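Local atomic coordinates of MdbA protein (Corynebacterium diphtheriae, PDB entry 5C00), a protein that acts as a thiol-disulfide oxidoreductase essential for viability, pilus assembly, toxin production and virulence, probably by helping exported proteins to form disulfide bonds. Residues A32-K36 with W113-W117; E51-C55 with N86-R90; D93-K99 with K162-R166; A106-S110 with V152-I156. One frame throughout, in Å; residues are numbered along the deposited sequence.

Contact 1. Residues A32-K36 with W113-W117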
loop_
_atom_site.group_PDB
_atom_site.type_symbol
_atom_site.label_atom_id
_atom_site.label_comp_id
_atom_site.label_asym_id
_atom_site.label_seq_id
_atom_site.Cartn_x
_atom_site.Cartn_y
_atom_site.Cartn_z
ATOM N N ALA A 32 -0.860 -7.235 7.200
ATOM C CA ALA A 32 -0.602 -7.011 5.797
ATOM C C ALA A 32 -1.892 -6.693 5.106
ATOM O O ALA A 32 -2.998 -7.121 5.528
ATOM C CB ALA A 32 0.009 -8.231 5.158
ATOM N N ILE A 33 -1.755 -5.952 4.017
ATOM C CA ILE A 33 -2.822 -5.825 3.087
ATOM C C ILE A 33 -2.482 -6.823 2.005
ATOM O O ILE A 33 -1.505 -6.659 1.276
ATOM C CB ILE A 33 -2.966 -4.390 2.550
ATOM C CG1 ILE A 33 -3.354 -3.434 3.677
ATOM C CG2 ILE A 33 -3.993 -4.365 1.424
ATOM C CD1 ILE A 33 -3.000 -1.980 3.440
ATOM N N VAL A 34 -3.308 -7.848 1.896
ATOM C CA VAL A 34 -3.022 -8.962 1.031
ATOM C C VAL A 34 -3.772 -8.857 -0.298
ATOM O O VAL A 34 -4.983 -8.685 -0.306
ATOM C CB VAL A 34 -3.364 -10.301 1.745
ATOM C CG1 VAL A 34 -2.811 -11.473 0.942
ATOM C CG2 VAL A 34 -2.764 -10.341 3.139
ATOM N N LEU A 35 -3.048 -8.883 -1.422
ATOM C CA LEU A 35 -3.683 -8.853 -2.743
ATOM C C LEU A 35 -3.542 -10.212 -3.380
ATOM O O LEU A 35 -2.463 -10.777 -3.382
ATOM C CB LEU A 35 -3.047 -7.788 -3.625
ATOM C CG LEU A 35 -3.036 -6.411 -2.996
ATOM C CD1 LEU A 35 -2.399 -5.465 -3.993
ATOM C CD2 LEU A 35 -4.426 -5.939 -2.659
ATOM N N LYS A 36 -4.636 -10.742 -3.884
ATOM C CA LYS A 36 -4.692 -12.105 -4.386
ATOM C C LYS A 36 -5.816 -12.276 -5.368
ATOM O O LYS A 36 -6.827 -11.611 -5.275
ATOM C CB LYS A 36 -4.908 -13.048 -3.205
ATOM C CG LYS A 36 -6.060 -12.597 -2.333
ATOM C CD LYS A 36 -6.120 -13.363 -1.003
ATOM C CE LYS A 36 -6.521 -12.429 0.136
ATOM N NZ LYS A 36 -6.995 -13.185 1.361
ATOM N N TRP A 113 -11.317 -3.017 -3.495
ATOM C CA TRP A 113 -9.944 -3.250 -3.931
ATOM C C TRP A 113 -9.585 -2.401 -5.125
ATOM O O TRP A 113 -8.422 -2.017 -5.252
ATOM C CB TRP A 113 -9.674 -4.743 -4.168
ATOM C CG TRP A 113 -9.863 -5.431 -2.870
ATOM C CD1 TRP A 113 -10.930 -6.160 -2.471
ATOM C CD2 TRP A 113 -9.011 -5.310 -1.747
ATOM N NE1 TRP A 113 -10.764 -6.566 -1.177
ATOM C CE2 TRP A 113 -9.618 -5.999 -0.686
ATOM C CE3 TRP A 113 -7.809 -4.629 -1.512
ATOM C CZ2 TRP A 113 -9.035 -6.091 0.547
ATOM C CZ3 TRP A 113 -7.250 -4.703 -0.301
ATOM C CH2 TRP A 113 -7.877 -5.423 0.741
ATOM N N GLU A 114 -10.548 -2.065 -5.978
ATOM C CA GLU A 114 -10.207 -1.220 -7.119
ATOM C C GLU A 114 -9.908 0.237 -6.660
ATOM O O GLU A 114 -8.969 0.868 -7.132
ATOM C CB GLU A 114 -11.274 -1.279 -8.185
ATOM C CG GLU A 114 -10.737 -0.823 -9.530
ATOM C CD GLU A 114 -11.674 -1.194 -10.668
ATOM O OE1 GLU A 114 -12.408 -0.271 -11.081
ATOM O OE2 GLU A 114 -11.674 -2.384 -11.106
ATOM N N THR A 115 -10.653 0.735 -5.685
ATOM C CA THR A 115 -10.340 2.033 -5.075
ATOM C C THR A 115 -8.991 2.011 -4.342
ATOM O O THR A 115 -8.126 2.869 -4.547
ATOM C CB THR A 115 -11.502 2.438 -4.123
ATOM O OG1 THR A 115 -12.680 2.580 -4.919
ATOM C CG2 THR A 115 -11.233 3.753 -3.484
ATOM N N TYR A 116 -8.782 0.970 -3.528
ATOM C CA TYR A 116 -7.531 0.802 -2.808
ATOM C C TYR A 116 -6.349 0.833 -3.759
ATOM O O TYR A 116 -5.386 1.601 -3.583
ATOM C CB TYR A 116 -7.503 -0.488 -2.026
ATOM C CG TYR A 116 -6.141 -0.724 -1.457
ATOM C CD1 TYR A 116 -5.675 0.023 -0.373
ATOM C CD2 TYR A 116 -5.261 -1.594 -2.062
ATOM C CE1 TYR A 116 -4.390 -0.134 0.098
ATOM C CE2 TYR A 116 -3.971 -1.728 -1.609
ATOM C CZ TYR A 116 -3.559 -0.979 -0.530
ATOM O OH TYR A 116 -2.303 -1.146 -0.068
ATOM N N TRP A 117 -6.420 0.011 -4.785
ATOM C CA TRP A 117 -5.279 -0.045 -5.699
ATOM C C TRP A 117 -4.945 1.318 -6.331
ATOM O O TRP A 117 -3.782 1.750 -6.408
ATOM C CB TRP A 117 -5.585 -1.064 -6.779
ATOM C CG TRP A 117 -4.552 -1.078 -7.776
ATOM C CD1 TRP A 117 -4.612 -0.544 -8.992
ATOM C CD2 TRP A 117 -3.249 -1.610 -7.618
ATOM N NE1 TRP A 117 -3.416 -0.714 -9.643
ATOM C CE2 TRP A 117 -2.570 -1.386 -8.824
ATOM C CE3 TRP A 117 -2.588 -2.285 -6.574
ATOM C CZ2 TRP A 117 -1.256 -1.781 -9.022
ATOM C CZ3 TRP A 117 -1.267 -2.688 -6.777
ATOM C CH2 TRP A 117 -0.635 -2.438 -7.997
#
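With chi1 of -65°, I33 holds its CG2 branch anti to its own backbone N and pointed at the helix, while Y116, at chi1 172°, comes from the opposite direction to meet the same residue. Both branches of I33 reach Y116, and CG2 also meets W113. CG2 comes in at the edge of the W113 indole, close to its plane, with I33 CG2 to W113 CZ3 at 3.7 Å, and the same methyl lies 3.9 Å from Y116 CZ. The other branch reaches the phenol hydroxyl, I33 CD1 to Y116 OH being 3.7 Å.

L35 follows two residues on along the strand and forks in a similar way. L35 CD2 reaches W113 CE3 at 3.8 Å, and L35 CD1 stands 4.1 Å from W117 CZ3, where the two side chains meet at about a right angle. No hydrogen bond joins the segments; the indole N-H of W117 is instead bound to E20. Between I33 and L35, V34 turns its side chain away, onto V79 and N81 of the adjoining strand.

The segment axes run at 114° to each other, 11.4 Å apart at their closest, a gap filled by side chains. The packing of helix 113-125 on the sheet is consistent with the DsbA-family plan, in which a helical insertion sits against a thioredoxin fold.

Contact 2. Residues E51-C55 with N86-R90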
loop_
_atom_site.group_PDB
_atom_site.type_symbol
_atom_site.label_atom_id
_atom_site.label_comp_id
_atom_site.label_asym_id
_atom_site.label_seq_id
_atom_site.Cartn_x
_atom_site.Cartn_y
_atom_site.Cartn_z
ATOM N N GLU A 51 6.909 -1.418 2.181
ATOM C CA GLU A 51 7.031 -0.079 1.637
ATOM C C GLU A 51 6.561 0.932 2.651
ATOM O O GLU A 51 5.921 0.605 3.669
ATOM C CB GLU A 51 6.324 0.071 0.271
ATOM C CG GLU A 51 4.880 -0.206 0.268
ATOM C CD GLU A 51 4.185 -0.284 -1.145
ATOM O OE1 GLU A 51 2.990 -0.540 -1.104
ATOM O OE2 GLU A 51 4.804 -0.157 -2.241
ATOM N N ASP A 52 6.909 2.173 2.364
ATOM C CA ASP A 52 6.513 3.344 3.201
ATOM C C ASP A 52 6.024 4.431 2.219
ATOM O O ASP A 52 6.680 4.710 1.203
ATOM C CB ASP A 52 7.723 3.715 4.059
ATOM C CG ASP A 52 7.485 4.916 5.002
ATOM O OD1 ASP A 52 7.016 5.987 4.562
ATOM O OD2 ASP A 52 7.847 4.799 6.185
ATOM N N PHE A 53 4.898 5.059 2.515
ATOM C CA PHE A 53 4.339 6.079 1.613
ATOM C C PHE A 53 5.183 7.378 1.497
ATOM O O PHE A 53 4.903 8.197 0.619
ATOM C CB PHE A 53 2.933 6.411 1.975
ATOM C CG PHE A 53 1.924 5.418 1.457
ATOM C CD1 PHE A 53 1.510 5.484 0.120
ATOM C CD2 PHE A 53 1.382 4.434 2.287
ATOM C CE1 PHE A 53 0.591 4.601 -0.386
ATOM C CE2 PHE A 53 0.479 3.536 1.760
ATOM C CZ PHE A 53 0.061 3.627 0.452
ATOM N N SER A 54 6.223 7.552 2.315
ATOM C CA SER A 54 7.101 8.705 2.149
ATOM C C SER A 54 8.425 8.338 1.476
ATOM O O SER A 54 9.326 9.171 1.402
ATOM C CB SER A 54 7.384 9.376 3.487
ATOM O OG SER A 54 6.151 9.769 4.062
ATOM N N CYS A 55 8.546 7.107 1.021
ATOM C CA CYS A 55 9.796 6.596 0.463
ATOM C C CYS A 55 9.880 6.804 -1.061
ATOM O O CYS A 55 9.114 6.218 -1.807
ATOM C CB CYS A 55 9.872 5.129 0.840
ATOM S SG CYS A 55 11.210 4.238 0.074
ATOM N N ASN A 86 6.000 2.880 8.707
ATOM C CA ASN A 86 5.989 4.327 8.922
ATOM C C ASN A 86 7.325 4.836 9.508
ATOM O O ASN A 86 7.384 5.875 10.171
ATOM C CB ASN A 86 4.793 4.794 9.767
ATOM C CG ASN A 86 4.848 4.309 11.194
ATOM O OD1 ASN A 86 5.765 3.591 11.531
ATOM N ND2 ASN A 86 3.832 4.674 12.035
ATOM N N PHE A 87 8.390 4.090 9.252
ATOM C CA PHE A 87 9.725 4.394 9.804
ATOM C C PHE A 87 10.239 5.742 9.333
ATOM O O PHE A 87 11.014 6.408 10.040
ATOM C CB PHE A 87 10.713 3.241 9.476
ATOM C CG PHE A 87 11.196 3.193 8.056
ATOM C CD1 PHE A 87 10.427 2.651 7.055
ATOM C CD2 PHE A 87 12.470 3.638 7.731
ATOM C CE1 PHE A 87 10.868 2.608 5.747
ATOM C CE2 PHE A 87 12.930 3.611 6.425
ATOM C CZ PHE A 87 12.149 3.101 5.421
ATOM N N LEU A 88 9.828 6.185 8.140
ATOM C CA LEU A 88 10.243 7.496 7.661
ATOM C C LEU A 88 9.660 8.690 8.416
ATOM O O LEU A 88 10.119 9.829 8.242
ATOM C CB LEU A 88 10.028 7.622 6.151
ATOM C CG LEU A 88 10.908 6.679 5.318
ATOM C CD1 LEU A 88 10.542 6.802 3.851
ATOM C CD2 LEU A 88 12.387 6.979 5.495
ATOM N N ASP A 89 8.676 8.461 9.276
ATOM C CA ASP A 89 8.219 9.515 10.166
ATOM C C ASP A 89 9.184 9.723 11.370
ATOM O O ASP A 89 8.852 10.463 12.284
ATOM C CB ASP A 89 6.779 9.225 10.630
ATOM C CG ASP A 89 5.735 9.554 9.566
ATOM O OD1 ASP A 89 6.082 10.172 8.499
ATOM O OD2 ASP A 89 4.568 9.120 9.773
ATOM N N ARG A 90 10.325 9.024 11.381
ATOM C CA ARG A 90 11.488 9.331 12.276
ATOM C C ARG A 90 11.039 9.160 13.705
ATOM O O ARG A 90 11.092 10.097 14.520
ATOM C CB ARG A 90 12.013 10.745 11.979
ATOM C CG ARG A 90 13.399 11.118 12.522
ATOM C CD ARG A 90 13.980 12.315 11.743
ATOM N NE ARG A 90 14.141 11.937 10.346
ATOM C CZ ARG A 90 14.399 12.769 9.344
ATOM N NH1 ARG A 90 14.506 12.282 8.123
ATOM N NH2 ARG A 90 14.553 14.081 9.546
#
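C55, the first cysteine of a CxxC pattern at a helix start that is consistent with a thioredoxin-type active site, rests against L88 of the loop after strand 78-85. The methyl L88 CD1 lies 3.5 Å from C55 CB and equally near C55 CA, so the leucine packs on the backbone as well as on the side chain.

The chief polar link comes from D52. Its CG stands anti to the backbone N (chi1 -180°), which carries the carboxylate across to the short 3-10 segment 87-89. There L88 N donates to D52 OD2 at 3.1 Å in a nearly straight bond (168°), arriving on the syn side but 34° out of the carboxylate plane. The other oxygen serves its own chain: D52 OD1 takes S54 N at 2.9 Å on its anti lone pair, an Asx turn, and also pairs with the hydroxyl of S97.

In the thioredoxin fold the active-site helix begins just beyond a central strand, and here a type I turn from D52 to C55 makes that transition. Engaged through both oxygens, the carboxylate is probably restrained from rotating. F87 brings its ring to the D52 methylene, with F87 CE1 to D52 CB at 3.7 Å, and the next residue, L88, lays CG over one face of that ring, toward its rim. S54 OG bonds to S97 and N96, while D89 receives the backbone N-H groups of S97 and T98.

Contact 3. Residues D93-K99 with K162-R166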
loop_
_atom_site.group_PDB
_atom_site.type_symbol
_atom_site.label_atom_id
_atom_site.label_comp_id
_atom_site.label_asym_id
_atom_site.label_seq_id
_atom_site.Cartn_x
_atom_site.Cartn_y
_atom_site.Cartn_z
ATOM N N ASP A 93 4.483 9.079 15.353
ATOM C CA ASP A 93 3.363 8.246 15.035
ATOM C C ASP A 93 2.268 8.968 14.251
ATOM O O ASP A 93 1.193 8.444 14.132
ATOM C CB ASP A 93 2.810 7.553 16.303
ATOM C CG ASP A 93 2.047 8.476 17.194
ATOM O OD1 ASP A 93 2.036 9.691 16.911
ATOM O OD2 ASP A 93 1.426 7.987 18.174
ATOM N N ASP A 94 2.526 10.150 13.708
ATOM C CA ASP A 94 1.475 10.855 12.958
ATOM C C ASP A 94 2.037 11.821 11.897
ATOM O O ASP A 94 1.498 12.911 11.700
ATOM C CB ASP A 94 0.525 11.568 13.923
ATOM C CG ASP A 94 -0.786 11.970 13.288
ATOM O OD1 ASP A 94 -1.161 11.522 12.207
ATOM O OD2 ASP A 94 -1.510 12.726 13.909
ATOM N N GLY A 95 3.072 11.389 11.191
ATOM C CA GLY A 95 3.530 12.151 10.045
ATOM C C GLY A 95 2.953 11.670 8.753
ATOM O O GLY A 95 1.959 10.990 8.700
ATOM N N ASN A 96 3.590 12.069 7.667
ATOM C CA ASN A 96 3.039 11.802 6.376
ATOM C C ASN A 96 2.917 10.298 6.150
ATOM O O ASN A 96 1.972 9.872 5.582
ATOM C CB ASN A 96 3.953 12.374 5.306
ATOM C CG ASN A 96 3.372 12.238 3.933
ATOM O OD1 ASN A 96 2.458 12.985 3.570
ATOM N ND2 ASN A 96 3.841 11.269 3.171
ATOM N N SER A 97 3.909 9.500 6.566
ATOM C CA SER A 97 3.868 8.054 6.309
ATOM C C SER A 97 2.668 7.424 7.027
ATOM O O SER A 97 1.977 6.535 6.496
ATOM C CB SER A 97 5.192 7.388 6.786
ATOM O OG SER A 97 6.340 7.903 6.066
ATOM N N THR A 98 2.401 7.894 8.230
ATOM C CA THR A 98 1.226 7.397 8.974
ATOM C C THR A 98 -0.078 7.884 8.390
ATOM O O THR A 98 -1.027 7.112 8.269
ATOM C CB THR A 98 1.296 7.726 10.470
ATOM O OG1 THR A 98 2.495 7.169 11.008
ATOM C CG2 THR A 98 0.042 7.117 11.211
ATOM N N LYS A 99 -0.164 9.167 8.073
ATOM C CA LYS A 99 -1.397 9.707 7.475
ATOM C C LYS A 99 -1.781 9.004 6.161
ATOM O O LYS A 99 -2.937 8.573 5.962
ATOM C CB LYS A 99 -1.283 11.211 7.290
ATOM C CG LYS A 99 -1.405 11.989 8.572
ATOM C CD LYS A 99 -1.235 13.487 8.319
ATOM C CE LYS A 99 -1.609 14.283 9.572
ATOM N NZ LYS A 99 -0.604 14.133 10.650
ATOM N N LYS A 162 -5.786 4.790 12.211
ATOM C CA LYS A 162 -4.397 5.099 12.586
ATOM C C LYS A 162 -3.855 4.188 13.650
ATOM O O LYS A 162 -2.732 3.711 13.575
ATOM C CB LYS A 162 -4.246 6.546 13.031
ATOM C CG LYS A 162 -4.379 7.536 11.873
ATOM C CD LYS A 162 -3.869 8.904 12.278
ATOM C CE LYS A 162 -4.093 9.943 11.202
ATOM N NZ LYS A 162 -3.947 11.303 11.750
ATOM N N GLU A 163 -4.665 3.929 14.666
ATOM C CA GLU A 163 -4.190 3.092 15.733
ATOM C C GLU A 163 -3.801 1.706 15.204
ATOM O O GLU A 163 -2.759 1.174 15.550
ATOM C CB GLU A 163 -5.241 3.022 16.856
ATOM C CG GLU A 163 -5.510 4.366 17.561
ATOM C CD GLU A 163 -6.415 5.344 16.769
ATOM O OE1 GLU A 163 -7.030 4.972 15.712
ATOM O OE2 GLU A 163 -6.516 6.523 17.222
ATOM N N ASP A 164 -4.650 1.093 14.396
ATOM C CA ASP A 164 -4.297 -0.195 13.813
ATOM C C ASP A 164 -3.170 -0.113 12.794
ATOM O O ASP A 164 -2.261 -0.971 12.757
ATOM C CB ASP A 164 -5.498 -0.866 13.223
ATOM C CG ASP A 164 -6.294 -1.628 14.265
ATOM O OD1 ASP A 164 -5.785 -1.848 15.350
ATOM O OD2 ASP A 164 -7.426 -1.998 13.980
ATOM N N PHE A 165 -3.148 0.948 12.021
ATOM C CA PHE A 165 -2.023 1.135 11.124
ATOM C C PHE A 165 -0.672 1.148 11.891
ATOM O O PHE A 165 0.269 0.516 11.482
ATOM C CB PHE A 165 -2.140 2.424 10.359
ATOM C CG PHE A 165 -0.943 2.675 9.525
ATOM C CD1 PHE A 165 -0.833 2.061 8.274
ATOM C CD2 PHE A 165 0.045 3.474 9.974
ATOM C CE1 PHE A 165 0.305 2.230 7.522
ATOM C CE2 PHE A 165 1.170 3.669 9.213
ATOM C CZ PHE A 165 1.295 3.024 8.001
ATOM N N ARG A 166 -0.606 1.910 12.972
ATOM C CA ARG A 166 0.618 1.958 13.807
ATOM C C ARG A 166 0.968 0.579 14.363
ATOM O O ARG A 166 2.123 0.205 14.398
ATOM C CB ARG A 166 0.401 2.899 14.974
ATOM C CG ARG A 166 0.295 4.360 14.616
ATOM C CD ARG A 166 -0.189 5.184 15.816
ATOM N NE ARG A 166 -0.433 6.566 15.353
ATOM C CZ ARG A 166 -1.483 7.318 15.613
ATOM N NH1 ARG A 166 -2.483 6.891 16.393
ATOM N NH2 ARG A 166 -1.521 8.546 15.090
#
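R166 supplies two hydrogen bonds to the loop, both to one atom, the carbonyl oxygen of D93. R166 NE reaches D93 O at 2.8 Å, in the carbonyl plane and on a lone pair, whereas R166 NH2 comes to D93 O at 2.9 Å from above that plane. The acceptor lies in the guanidinium plane, so this side-on grip fixes the rotation of the group.

The ionic contacts fall into two kinds. The D93 carboxylate stacks on one face of the R166 guanidinium, the planes 28° apart; D93 OD2 to R166 NE is a long 3.7 Å, and no N-H points at that oxygen. The opposite face is backed by K162 CB. A closer salt bridge lies beside it: K162, its chain extended beyond CG, brings NZ to D94 OD1 at 2.8 Å, meeting it on the syn side. K99 bends at its last torsion (chi4 72°) to offer NZ to D94 OD1 at 3.1 Å, a weak bond, and K162 NZ has a second carboxylate partner in D136.

Apolar packing lies deeper. T98 CG2 touches F165 CD2 at 3.8 Å, and F165 CE2 approaches T98 CA at 3.7 Å. The carbonyl oxygen T98 O also lies over one face of the ring, near its rim.

Helix 96-109 is thus joined at its start to helix 162-180 by a buried threonine-phenylalanine contact and a partly buried ionic network, in which D94, with D136, probably offsets the charge of the two lysines.

Contact 4. Residues A106-S110 with V152-I156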
loop_
_atom_site.group_PDB
_atom_site.type_symbol
_atom_site.label_atom_id
_atom_site.label_comp_id
_atom_site.label_asym_id
_atom_site.label_seq_id
_atom_site.Cartn_x
_atom_site.Cartn_y
_atom_site.Cartn_z
ATOM N N ALA A 106 -7.639 2.323 5.708
ATOM C CA ALA A 106 -9.093 2.509 5.827
ATOM C C ALA A 106 -9.820 2.058 4.556
ATOM O O ALA A 106 -10.886 1.462 4.609
ATOM C CB ALA A 106 -9.432 3.951 6.194
ATOM N N VAL A 107 -9.288 2.386 3.384
ATOM C CA VAL A 107 -9.862 1.909 2.144
ATOM C C VAL A 107 -9.779 0.396 2.000
ATOM O O VAL A 107 -10.756 -0.233 1.665
ATOM C CB VAL A 107 -9.166 2.593 0.929
ATOM C CG1 VAL A 107 -9.909 2.215 -0.355
ATOM C CG2 VAL A 107 -9.146 4.110 1.080
ATOM N N ALA A 108 -8.630 -0.198 2.261
ATOM C CA ALA A 108 -8.500 -1.646 2.182
ATOM C C ALA A 108 -9.447 -2.405 3.137
ATOM O O ALA A 108 -10.034 -3.411 2.765
ATOM C CB ALA A 108 -7.097 -2.054 2.484
ATOM N N GLN A 109 -9.599 -1.867 4.332
ATOM C CA GLN A 109 -10.496 -2.435 5.342
ATOM C C GLN A 109 -11.945 -2.525 4.845
ATOM O O GLN A 109 -12.734 -3.403 5.272
ATOM C CB GLN A 109 -10.395 -1.562 6.621
ATOM C CG GLN A 109 -11.504 -1.761 7.649
ATOM C CD GLN A 109 -11.474 -3.161 8.246
ATOM O OE1 GLN A 109 -10.484 -3.886 8.095
ATOM N NE2 GLN A 109 -12.568 -3.563 8.898
ATOM N N SER A 110 -12.329 -1.607 3.972
ATOM C CA SER A 110 -13.663 -1.620 3.400
ATOM C C SER A 110 -13.871 -2.707 2.320
ATOM O O SER A 110 -15.005 -2.912 1.875
ATOM C CB SER A 110 -13.987 -0.240 2.824
ATOM O OG SER A 110 -13.483 -0.052 1.498
ATOM N N VAL A 152 -15.879 5.215 4.819
ATOM C CA VAL A 152 -14.433 5.200 4.742
ATOM C C VAL A 152 -13.890 6.632 4.805
ATOM O O VAL A 152 -12.905 6.916 5.531
ATOM C CB VAL A 152 -13.931 4.495 3.465
ATOM C CG1 VAL A 152 -12.452 4.683 3.257
ATOM C CG2 VAL A 152 -14.215 3.023 3.570
ATOM N N THR A 153 -14.515 7.518 4.051
ATOM C CA THR A 153 -14.066 8.894 3.948
ATOM C C THR A 153 -14.077 9.589 5.323
ATOM O O THR A 153 -13.100 10.219 5.746
ATOM C CB THR A 153 -14.917 9.667 2.933
ATOM O OG1 THR A 153 -14.833 9.035 1.650
ATOM C CG2 THR A 153 -14.404 11.098 2.806
ATOM N N GLN A 154 -15.172 9.442 6.058
ATOM C CA GLN A 154 -15.253 10.013 7.396
ATOM C C GLN A 154 -14.252 9.372 8.354
ATOM O O GLN A 154 -13.638 10.040 9.144
ATOM C CB GLN A 154 -16.683 9.940 7.927
ATOM C CG GLN A 154 -16.895 10.738 9.226
ATOM C CD GLN A 154 -16.626 12.237 9.087
ATOM O OE1 GLN A 154 -16.882 12.860 8.050
ATOM N NE2 GLN A 154 -16.138 12.825 10.148
ATOM N N LYS A 155 -14.051 8.069 8.251
ATOM C CA LYS A 155 -13.035 7.399 9.027
ATOM C C LYS A 155 -11.640 8.011 8.778
ATOM O O LYS A 155 -10.875 8.233 9.706
ATOM C CB LYS A 155 -13.050 5.924 8.664
ATOM C CG LYS A 155 -11.933 5.093 9.241
ATOM C CD LYS A 155 -12.118 3.636 8.877
ATOM C CE LYS A 155 -13.525 3.130 9.164
ATOM N NZ LYS A 155 -13.491 1.661 9.323
ATOM N N ILE A 156 -11.308 8.291 7.512
ATOM C CA ILE A 156 -10.037 8.897 7.220
ATOM C C ILE A 156 -9.914 10.305 7.872
ATOM O O ILE A 156 -8.871 10.666 8.437
ATOM C CB ILE A 156 -9.816 8.989 5.691
ATOM C CG1 ILE A 156 -9.753 7.549 5.133
ATOM C CG2 ILE A 156 -8.555 9.823 5.392
ATOM C CD1 ILE A 156 -9.578 7.403 3.646
HETATM O O HOH W 1 -12.714 1.414 6.573
#
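V152 opens the contact by spreading its two methyls over residues 106-110. V152 CG2 meets S110 CB at 3.4 Å, tighter than usual for two carbons, and V152 CG1 lies 4.0 Å from V107 CG2, the two valines crossing at about a right angle. S110 turns its hydroxyl back to V107, S110 OG donating to V107 O at 2.7 Å in the carbonyl plane, while its CB faces the valine.

One turn further on, K155 lays its aliphatic part along the alanine, with K155 CD to A106 CB at 3.8 Å. In the conformer described here, one of two, the bend at chi3 (-49°) goes with a water bridge: the water accepts from K155 NZ at 2.9 Å and donates to A106 O at 2.7 Å.

I156 closes the set on the buried side. Its CG1 sits 3.8 Å from A106 CB, and its CD1 reaches V107 CG2, while A140 and A143 of helix 136-145 pack on the isoleucine too.

No direct hydrogen bond joins the two segments, so their association here rests mainly on apolar packing between two helices, with a water-mediated polar link in at least one K155 conformer.

How the contacts relate
Followed from the N terminus, the chain lays down strand 32-36, then residues 51-55 at the end of the next strand, and contact 2 closes first, when 86-90 returns beside the turn that leads into the CxxC helix. Segments 93-99 and 106-110 follow, at the start and toward the end of helix 96-109, before 113-117 closes contact 1, whose loop therefore encloses contact 2. Contact 4 closes with 152-156 and contact 3 with 162-166, so contact 4 lies within the loop of contact 3, and both cross contact 1. Side-chain bonds through S97 join contacts 2 and 3; V107 and A108 pack on 113-117, joining contacts 4 and 1. Helix 96-109 thus connects the CxxC region and the surrounding helices.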